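Local atomic coordinates of Azi13 (Streptomyces sahachiroi, PDB entry 5HMB), a protein that probably acts as a PaaI-family thioesterase of the hotdog fold, hydrolysing an aromatic acyl thioester such as a naphthoyl thioester in azinomycin biosynthesis. Residues D28-A38 against T88-L99; V56-W67 against R103-V112. All coordinates share one frame; numbering follows the deposited sequence.

In the fold
Both interactions belong to one hotdog fold, a curved antiparallel sheet wrapped round the helix 49-68. Interaction 1 lies within the sheet and joins the neighbouring strands 29-35 and 93-100; interaction 2 lays the helix on the adjoining strand 107-115. Backbone bonding carries the first, which is only partly buried: W34, L94 and S96 look to the helix side, while Y33, R93 and T95 sit on the other face. The second is a buried contact of helix alanines and V56 against W110 and V112 of the strand, with one hydrogen bond between its segments and an arginine-tryptophan stack at its end. Among the places where the two meet, L99 N lies 2.7 Å from S111 O, a probable hydrogen bond.

Interaction 1 of 2, residues D28-A38 against T88-L99; sequences DRAVAYWSVRA and TVADGRLTSTAL
W34 and L94 face each other as a hydrogen-bonded pair in the antiparallel sheet of the hotdog fold, where strand 29-35 runs beside strand 93-100. CD1 of L94 sits over one face of the indole, 3.7 Å from the centroid of its six-membered ring, in a CH-pi contact. The same indole turns its N-H to the next hydrogen-bonded pair: W34 NE1 donates to S96 OG at 2.9 Å, with an N-H...O angle of 155° and the oxygen tilted somewhat out of the ring plane. This reach depends on a chi1 of 58°, which sets CG of W34 between its backbone N and carbonyl carbon and lays the ring across the neighbouring strand. On the other face of the sheet, the guanidinium of R93 lies over the Y33 ring as a cation-pi pair, CZ 4.6 Å from the ring centroid and the two planes 35° apart. T95 comes to the edge of that ring, its OG1 3.2 Å from Y33 CD1. Beyond Y33, the CG1 methyl of V31 meets the CG2 methyl of T95.

Between these two layers of side chains, paired backbone bonds join A32 with S96 and W34 with L94; at the A30-A98 pair, the bond from A30 N is weak. Farther along the chain, V36 turns toward 88-99, its CG2 3.8 Å from L94 CD1 and its CG1 against the backbone of T88 and V89. Further out, V55 of the helix 49-68 touches both W34 and S96, and T114 on strand 107-115 completes the polar setting of the serine: S96 OG, already the acceptor for the indole N-H, is also hydrogen-bonded to T114 OG1.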
# COMPACT_ATOMS: atom_id res chain seq x y z
N ASP A 28 16.61 -16.85 -2.01
CA ASP A 28 15.32 -17.06 -1.38
C ASP A 28 15.19 -16.37 -0.02
O ASP A 28 14.16 -16.55 0.65
CB ASP A 28 15.06 -18.56 -1.24
CG ASP A 28 16.07 -19.24 -0.35
OD1 ASP A 28 17.13 -18.63 -0.07
OD2 ASP A 28 15.82 -20.39 0.08
N ARG A 29 16.18 -15.59 0.40
CA ARG A 29 16.19 -14.98 1.72
C ARG A 29 17.42 -14.09 1.84
O ARG A 29 18.51 -14.46 1.39
CB ARG A 29 16.21 -16.04 2.82
CG ARG A 29 16.43 -15.50 4.24
CD ARG A 29 16.03 -16.55 5.28
NE ARG A 29 16.47 -17.89 4.89
CZ ARG A 29 17.60 -18.46 5.30
NH1 ARG A 29 17.93 -19.68 4.89
NH2 ARG A 29 18.41 -17.81 6.14
N ALA A 30 17.25 -12.92 2.44
CA ALA A 30 18.35 -12.04 2.81
C ALA A 30 18.12 -11.56 4.23
O ALA A 30 16.97 -11.31 4.62
CB ALA A 30 18.47 -10.85 1.85
N VAL A 31 19.20 -11.46 5.02
CA VAL A 31 19.13 -11.11 6.44
C VAL A 31 20.21 -10.07 6.73
O VAL A 31 21.38 -10.29 6.41
CB VAL A 31 19.34 -12.33 7.35
CG1 VAL A 31 19.36 -11.90 8.81
CG2 VAL A 31 18.29 -13.40 7.10
N ALA A 32 19.82 -8.96 7.34
CA ALA A 32 20.79 -7.93 7.71
C ALA A 32 20.53 -7.45 9.13
O ALA A 32 19.38 -7.39 9.58
CB ALA A 32 20.74 -6.74 6.75
N TYR A 33 21.61 -7.10 9.82
CA TYR A 33 21.55 -6.54 11.15
C TYR A 33 21.89 -5.06 11.06
O TYR A 33 22.64 -4.64 10.18
CB TYR A 33 22.54 -7.23 12.11
CG TYR A 33 22.36 -8.72 12.21
CD1 TYR A 33 21.29 -9.27 12.91
CD2 TYR A 33 23.27 -9.60 11.63
CE1 TYR A 33 21.11 -10.64 13.01
CE2 TYR A 33 23.11 -10.98 11.73
CZ TYR A 33 22.03 -11.49 12.43
OH TYR A 33 21.86 -12.85 12.54
N TRP A 34 21.34 -4.29 11.99
CA TRP A 34 21.61 -2.86 12.07
C TRP A 34 21.09 -2.36 13.41
O TRP A 34 20.45 -3.10 14.17
CB TRP A 34 20.97 -2.10 10.90
CG TRP A 34 19.49 -2.29 10.80
CD1 TRP A 34 18.82 -3.44 10.48
CD2 TRP A 34 18.48 -1.28 10.98
NE1 TRP A 34 17.46 -3.20 10.46
CE2 TRP A 34 17.23 -1.89 10.77
CE3 TRP A 34 18.52 0.09 11.30
CZ2 TRP A 34 16.03 -1.18 10.86
CZ3 TRP A 34 17.34 0.78 11.39
CH2 TRP A 34 16.11 0.15 11.16
N SER A 35 21.35 -1.08 13.69
CA SER A 35 21.01 -0.50 14.97
C SER A 35 20.50 0.92 14.78
O SER A 35 20.91 1.62 13.85
CB SER A 35 22.21 -0.48 15.91
OG SER A 35 21.89 0.28 17.06
N VAL A 36 19.60 1.34 15.67
CA VAL A 36 19.19 2.73 15.72
C VAL A 36 20.37 3.58 16.19
O VAL A 36 21.13 3.19 17.09
CB VAL A 36 17.98 2.91 16.66
CG1 VAL A 36 17.38 4.27 16.49
CG2 VAL A 36 16.95 1.81 16.41
N ARG A 37 20.55 4.74 15.57
CA ARG A 37 21.66 5.63 15.89
C ARG A 37 21.14 7.04 16.05
O ARG A 37 20.05 7.38 15.58
CB ARG A 37 22.75 5.62 14.80
CG ARG A 37 23.44 4.30 14.57
CD ARG A 37 24.64 4.47 13.62
NE ARG A 37 24.39 5.46 12.56
CZ ARG A 37 24.29 5.17 11.27
NH1 ARG A 37 24.43 3.92 10.85
NH2 ARG A 37 24.06 6.13 10.38
N ALA A 38 21.95 7.87 16.70
CA ALA A 38 21.55 9.25 16.98
C ALA A 38 21.23 10.01 15.69
O ALA A 38 20.24 10.76 15.64
CB ALA A 38 22.65 9.96 17.77
N THR A 88 14.26 2.92 19.33
CA THR A 88 15.21 3.91 19.84
C THR A 88 16.59 3.29 19.93
O THR A 88 16.78 2.09 19.69
CB THR A 88 14.83 4.41 21.24
OG1 THR A 88 14.91 3.30 22.15
CG2 THR A 88 13.44 4.96 21.25
N VAL A 89 17.56 4.13 20.31
CA VAL A 89 18.91 3.64 20.55
C VAL A 89 18.91 2.57 21.63
O VAL A 89 19.68 1.60 21.57
CB VAL A 89 19.83 4.82 20.91
CG1 VAL A 89 19.93 5.77 19.74
CG2 VAL A 89 19.28 5.56 22.11
N ALA A 90 18.02 2.71 22.62
CA ALA A 90 17.97 1.75 23.71
C ALA A 90 17.56 0.37 23.25
O ALA A 90 17.79 -0.61 23.97
CB ALA A 90 17.01 2.24 24.80
N ASP A 91 16.97 0.25 22.06
CA ASP A 91 16.38 -1.02 21.68
C ASP A 91 17.39 -2.01 21.13
O ASP A 91 17.03 -3.18 20.92
CB ASP A 91 15.23 -0.78 20.70
CG ASP A 91 14.05 -0.11 21.38
OD1 ASP A 91 14.07 1.13 21.50
OD2 ASP A 91 13.15 -0.83 21.86
N GLY A 92 18.63 -1.60 20.93
CA GLY A 92 19.65 -2.55 20.53
C GLY A 92 19.61 -2.93 19.06
O GLY A 92 19.32 -2.09 18.21
N ARG A 93 19.92 -4.20 18.77
CA ARG A 93 20.18 -4.66 17.41
C ARG A 93 18.92 -5.16 16.72
O ARG A 93 18.27 -6.10 17.18
CB ARG A 93 21.22 -5.78 17.41
CG ARG A 93 21.29 -6.49 16.07
CD ARG A 93 22.06 -7.79 16.13
NE ARG A 93 23.51 -7.57 16.18
CZ ARG A 93 24.41 -8.53 16.00
NH1 ARG A 93 24.01 -9.78 15.75
NH2 ARG A 93 25.70 -8.25 16.06
N LEU A 94 18.62 -4.56 15.57
CA LEU A 94 17.48 -4.95 14.75
C LEU A 94 17.93 -5.94 13.68
O LEU A 94 19.04 -5.86 13.17
CB LEU A 94 16.85 -3.70 14.12
CG LEU A 94 16.64 -2.58 15.14
CD1 LEU A 94 16.09 -1.33 14.48
CD2 LEU A 94 15.72 -3.06 16.27
N THR A 95 17.05 -6.90 13.37
CA THR A 95 17.29 -7.90 12.33
C THR A 95 16.20 -7.81 11.28
O THR A 95 15.02 -8.00 11.59
CB THR A 95 17.30 -9.31 12.93
OG1 THR A 95 18.30 -9.40 13.95
CG2 THR A 95 17.61 -10.33 11.84
N SER A 96 16.58 -7.55 10.02
CA SER A 96 15.63 -7.43 8.92
C SER A 96 15.75 -8.61 7.97
O SER A 96 16.83 -8.87 7.42
CB SER A 96 15.83 -6.12 8.17
OG SER A 96 15.65 -5.04 9.06
N THR A 97 14.64 -9.29 7.74
CA THR A 97 14.62 -10.51 6.94
C THR A 97 13.64 -10.35 5.79
O THR A 97 12.45 -10.09 6.01
CB THR A 97 14.23 -11.71 7.80
OG1 THR A 97 15.17 -11.82 8.87
CG2 THR A 97 14.21 -12.98 6.99
N ALA A 98 14.15 -10.49 4.57
CA ALA A 98 13.34 -10.43 3.36
C ALA A 98 12.98 -11.83 2.91
O ALA A 98 13.87 -12.67 2.71
CB ALA A 98 14.10 -9.69 2.25
N LEU A 99 11.68 -12.08 2.74
CA LEU A 99 11.23 -13.37 2.25
C LEU A 99 10.43 -13.20 0.97
O LEU A 99 9.71 -12.21 0.81
CB LEU A 99 10.37 -14.11 3.27
CG LEU A 99 11.14 -14.49 4.53
CD1 LEU A 99 10.20 -15.15 5.55
CD2 LEU A 99 12.31 -15.39 4.15

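Interaction 2 of 2, residues V56-W67 against R103-V112. With SO4 (sulfate ion), chain C; SO4 (sulfate ion), chain B.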
# COMPACT_ATOMS: atom_id res chain seq x y z
N VAL A 56 14.04 -1.74 4.49
CA VAL A 56 13.19 -2.69 3.79
C VAL A 56 13.55 -2.72 2.30
O VAL A 56 13.73 -3.79 1.70
CB VAL A 56 11.71 -2.32 4.02
CG1 VAL A 56 10.81 -3.02 3.03
CG2 VAL A 56 11.29 -2.68 5.46
N GLU A 57 13.69 -1.55 1.69
CA GLU A 57 14.10 -1.48 0.29
C GLU A 57 15.44 -2.19 0.09
O GLU A 57 15.57 -3.06 -0.79
CB GLU A 57 14.17 -0.02 -0.17
CG GLU A 57 14.29 0.11 -1.71
CD GLU A 57 12.99 -0.23 -2.43
OE1 GLU A 57 11.91 -0.06 -1.82
OE2 GLU A 57 13.03 -0.68 -3.59
N SER A 58 16.44 -1.88 0.93
CA SER A 58 17.77 -2.47 0.78
C SER A 58 17.75 -3.99 0.90
O SER A 58 18.37 -4.70 0.10
CB SER A 58 18.73 -1.90 1.84
OG SER A 58 18.83 -0.49 1.81
N VAL A 59 17.08 -4.51 1.94
CA VAL A 59 17.17 -5.95 2.18
C VAL A 59 16.41 -6.72 1.10
O VAL A 59 16.87 -7.76 0.62
CB VAL A 59 16.69 -6.30 3.60
CG1 VAL A 59 16.84 -7.79 3.83
CG2 VAL A 59 17.50 -5.54 4.67
N ALA A 60 15.25 -6.22 0.70
CA ALA A 60 14.52 -6.88 -0.37
C ALA A 60 15.27 -6.79 -1.71
O ALA A 60 15.34 -7.78 -2.45
CB ALA A 60 13.11 -6.28 -0.49
N SER A 61 15.86 -5.63 -2.02
CA SER A 61 16.57 -5.49 -3.29
C SER A 61 17.76 -6.44 -3.36
O SER A 61 18.05 -7.00 -4.42
CB SER A 61 17.07 -4.06 -3.50
OG SER A 61 16.04 -3.19 -3.95
N ALA A 62 18.47 -6.59 -2.24
CA ALA A 62 19.58 -7.54 -2.20
C ALA A 62 19.11 -8.93 -2.55
O ALA A 62 19.75 -9.63 -3.34
CB ALA A 62 20.24 -7.54 -0.82
N ALA A 63 17.98 -9.36 -1.97
CA ALA A 63 17.49 -10.70 -2.24
C ALA A 63 17.01 -10.82 -3.68
O ALA A 63 17.30 -11.82 -4.35
CB ALA A 63 16.37 -11.06 -1.27
N ALA A 64 16.28 -9.82 -4.17
CA ALA A 64 15.75 -9.86 -5.54
C ALA A 64 16.88 -9.94 -6.56
O ALA A 64 16.80 -10.69 -7.53
CB ALA A 64 14.89 -8.63 -5.81
N ASP A 65 17.92 -9.13 -6.36
CA ASP A 65 19.09 -9.13 -7.22
C ASP A 65 19.74 -10.50 -7.24
O ASP A 65 20.03 -11.06 -8.31
CB ASP A 65 20.07 -8.07 -6.73
CG ASP A 65 20.85 -7.44 -7.85
OD1 ASP A 65 20.24 -7.12 -8.90
OD2 ASP A 65 22.07 -7.26 -7.67
N ARG A 66 19.96 -11.08 -6.06
CA ARG A 66 20.58 -12.39 -5.94
C ARG A 66 19.71 -13.48 -6.57
O ARG A 66 20.24 -14.48 -7.08
CB ARG A 66 20.87 -12.70 -4.47
CG ARG A 66 21.53 -14.05 -4.19
CD ARG A 66 22.90 -14.19 -4.86
NE ARG A 66 23.48 -15.51 -4.61
CZ ARG A 66 23.27 -16.58 -5.37
NH1 ARG A 66 22.50 -16.50 -6.44
NH2 ARG A 66 23.84 -17.74 -5.06
N TRP A 67 18.38 -13.32 -6.57
CA TRP A 67 17.54 -14.31 -7.23
C TRP A 67 17.55 -14.16 -8.75
O TRP A 67 17.47 -15.16 -9.47
CB TRP A 67 16.10 -14.21 -6.71
CG TRP A 67 15.17 -15.20 -7.39
CD1 TRP A 67 14.95 -16.50 -7.02
CD2 TRP A 67 14.36 -14.97 -8.56
NE1 TRP A 67 14.05 -17.09 -7.89
CE2 TRP A 67 13.68 -16.17 -8.83
CE3 TRP A 67 14.15 -13.87 -9.38
CZ2 TRP A 67 12.79 -16.29 -9.90
CZ3 TRP A 67 13.28 -13.99 -10.43
CH2 TRP A 67 12.62 -15.20 -10.69
N ARG A 103 8.02 -14.33 -7.40
CA ARG A 103 9.23 -14.15 -8.20
C ARG A 103 8.93 -14.72 -9.58
O ARG A 103 8.95 -15.94 -9.77
CB ARG A 103 10.44 -14.83 -7.55
CG ARG A 103 10.88 -14.16 -6.25
CD ARG A 103 11.90 -15.01 -5.49
NE ARG A 103 11.40 -16.36 -5.27
CZ ARG A 103 12.09 -17.32 -4.65
NH1 ARG A 103 13.31 -17.09 -4.19
NH2 ARG A 103 11.55 -18.53 -4.51
N GLY A 104 8.62 -13.85 -10.53
CA GLY A 104 8.22 -14.30 -11.85
C GLY A 104 9.05 -13.73 -12.98
O GLY A 104 10.20 -13.32 -12.79
N ALA A 105 8.47 -13.69 -14.18
CA ALA A 105 9.21 -13.24 -15.35
C ALA A 105 9.57 -11.77 -15.22
O ALA A 105 10.75 -11.40 -15.26
CB ALA A 105 8.40 -13.48 -16.62
N THR A 106 8.57 -10.91 -15.07
CA THR A 106 8.81 -9.47 -15.05
C THR A 106 8.82 -8.85 -13.66
O THR A 106 9.49 -7.83 -13.47
CB THR A 106 7.79 -8.75 -15.92
OG1 THR A 106 6.48 -9.03 -15.43
CG2 THR A 106 7.91 -9.21 -17.43
N GLN A 107 8.10 -9.41 -12.68
CA GLN A 107 7.93 -8.80 -11.37
C GLN A 107 8.48 -9.69 -10.26
O GLN A 107 8.46 -10.92 -10.37
CB GLN A 107 6.46 -8.54 -11.04
CG GLN A 107 5.74 -7.61 -11.99
CD GLN A 107 6.07 -6.16 -11.74
OE1 GLN A 107 5.34 -5.47 -11.03
NE2 GLN A 107 7.17 -5.68 -12.32
N GLN A 108 8.94 -9.05 -9.17
CA GLN A 108 9.17 -9.71 -7.90
C GLN A 108 8.50 -8.91 -6.78
O GLN A 108 8.48 -7.68 -6.82
CB GLN A 108 10.66 -9.85 -7.55
CG GLN A 108 11.50 -10.60 -8.57
CD GLN A 108 12.90 -10.87 -8.04
OE1 GLN A 108 13.06 -11.42 -6.95
NE2 GLN A 108 13.91 -10.45 -8.80
N VAL A 109 7.96 -9.62 -5.78
CA VAL A 109 7.50 -9.02 -4.54
C VAL A 109 8.16 -9.75 -3.38
O VAL A 109 8.14 -10.98 -3.32
CB VAL A 109 5.97 -9.07 -4.40
CG1 VAL A 109 5.55 -8.50 -3.05
CG2 VAL A 109 5.31 -8.30 -5.52
N TRP A 110 8.73 -8.99 -2.44
CA TRP A 110 9.36 -9.52 -1.25
C TRP A 110 8.73 -8.88 -0.02
O TRP A 110 8.24 -7.75 -0.08
CB TRP A 110 10.87 -9.26 -1.24
CG TRP A 110 11.58 -10.07 -2.24
CD1 TRP A 110 11.56 -9.91 -3.60
CD2 TRP A 110 12.40 -11.22 -1.99
NE1 TRP A 110 12.33 -10.88 -4.21
CE2 TRP A 110 12.86 -11.70 -3.23
CE3 TRP A 110 12.80 -11.89 -0.82
CZ2 TRP A 110 13.69 -12.82 -3.35
CZ3 TRP A 110 13.62 -13.00 -0.93
CH2 TRP A 110 14.06 -13.45 -2.19
N SER A 111 8.73 -9.61 1.09
CA SER A 111 8.22 -9.15 2.38
C SER A 111 9.37 -9.10 3.37
O SER A 111 10.08 -10.09 3.56
CB SER A 111 7.11 -10.08 2.89
OG SER A 111 6.73 -9.75 4.20
N VAL A 112 9.57 -7.94 3.99
CA VAL A 112 10.69 -7.72 4.89
C VAL A 112 10.14 -7.42 6.27
O VAL A 112 9.38 -6.46 6.44
CB VAL A 112 11.59 -6.57 4.40
CG1 VAL A 112 12.78 -6.42 5.30
CG2 VAL A 112 12.02 -6.81 2.97
S SO4 C . 5.33 -12.00 -13.61
O1 SO4 C . 5.15 -13.46 -13.54
O2 SO4 C . 5.93 -11.61 -14.89
O3 SO4 C . 4.02 -11.37 -13.47
O4 SO4 C . 6.22 -11.56 -12.55
S SO4 B . 8.13 -17.73 -5.74
O1 SO4 B . 9.16 -18.58 -6.36
O2 SO4 B . 7.28 -17.11 -6.76
O3 SO4 B . 7.30 -18.56 -4.87
O4 SO4 B . 8.74 -16.66 -4.96
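R103 lays its guanidinium flat on the indole of W67, centres 4.3 Å apart and planes at 27°, while its CD rests over the five-membered ring. The bend at chi3 (-54°) turns the NE/NH2 edge of the guanidinium to a sulfate, probably from the crystallisation liquor; NE and NH2 both bond it, as does the backbone N of R103. G104 follows with its carbonyl O at the rim of the indole, 3.7 Å from W67 CH2. A second sulfate is held in the turn by the backbone N atoms of T106 and Q107 and by T106 OG1. Q108 then reaches the helix: NE2 donates to A64 O at 3.2 Å, nearly straight at 171° but from above the carbonyl plane, and also bonds N131, while OE1 accepts the N-H of W110 NE1 at 2.9 Å. Both ends of the buried amide are thus engaged, which fixes its rotation. W110 takes the A63 methyl on its ring face, CB 3.5 Å from the six-membered centroid. V112 closes the row, its CG2 3.7 Å from A60 CB and its CB against V56 CG1. Such a long helix, here meeting the strand largely through alanines, packed in a curved antiparallel sheet is the hallmark of the hotdog fold.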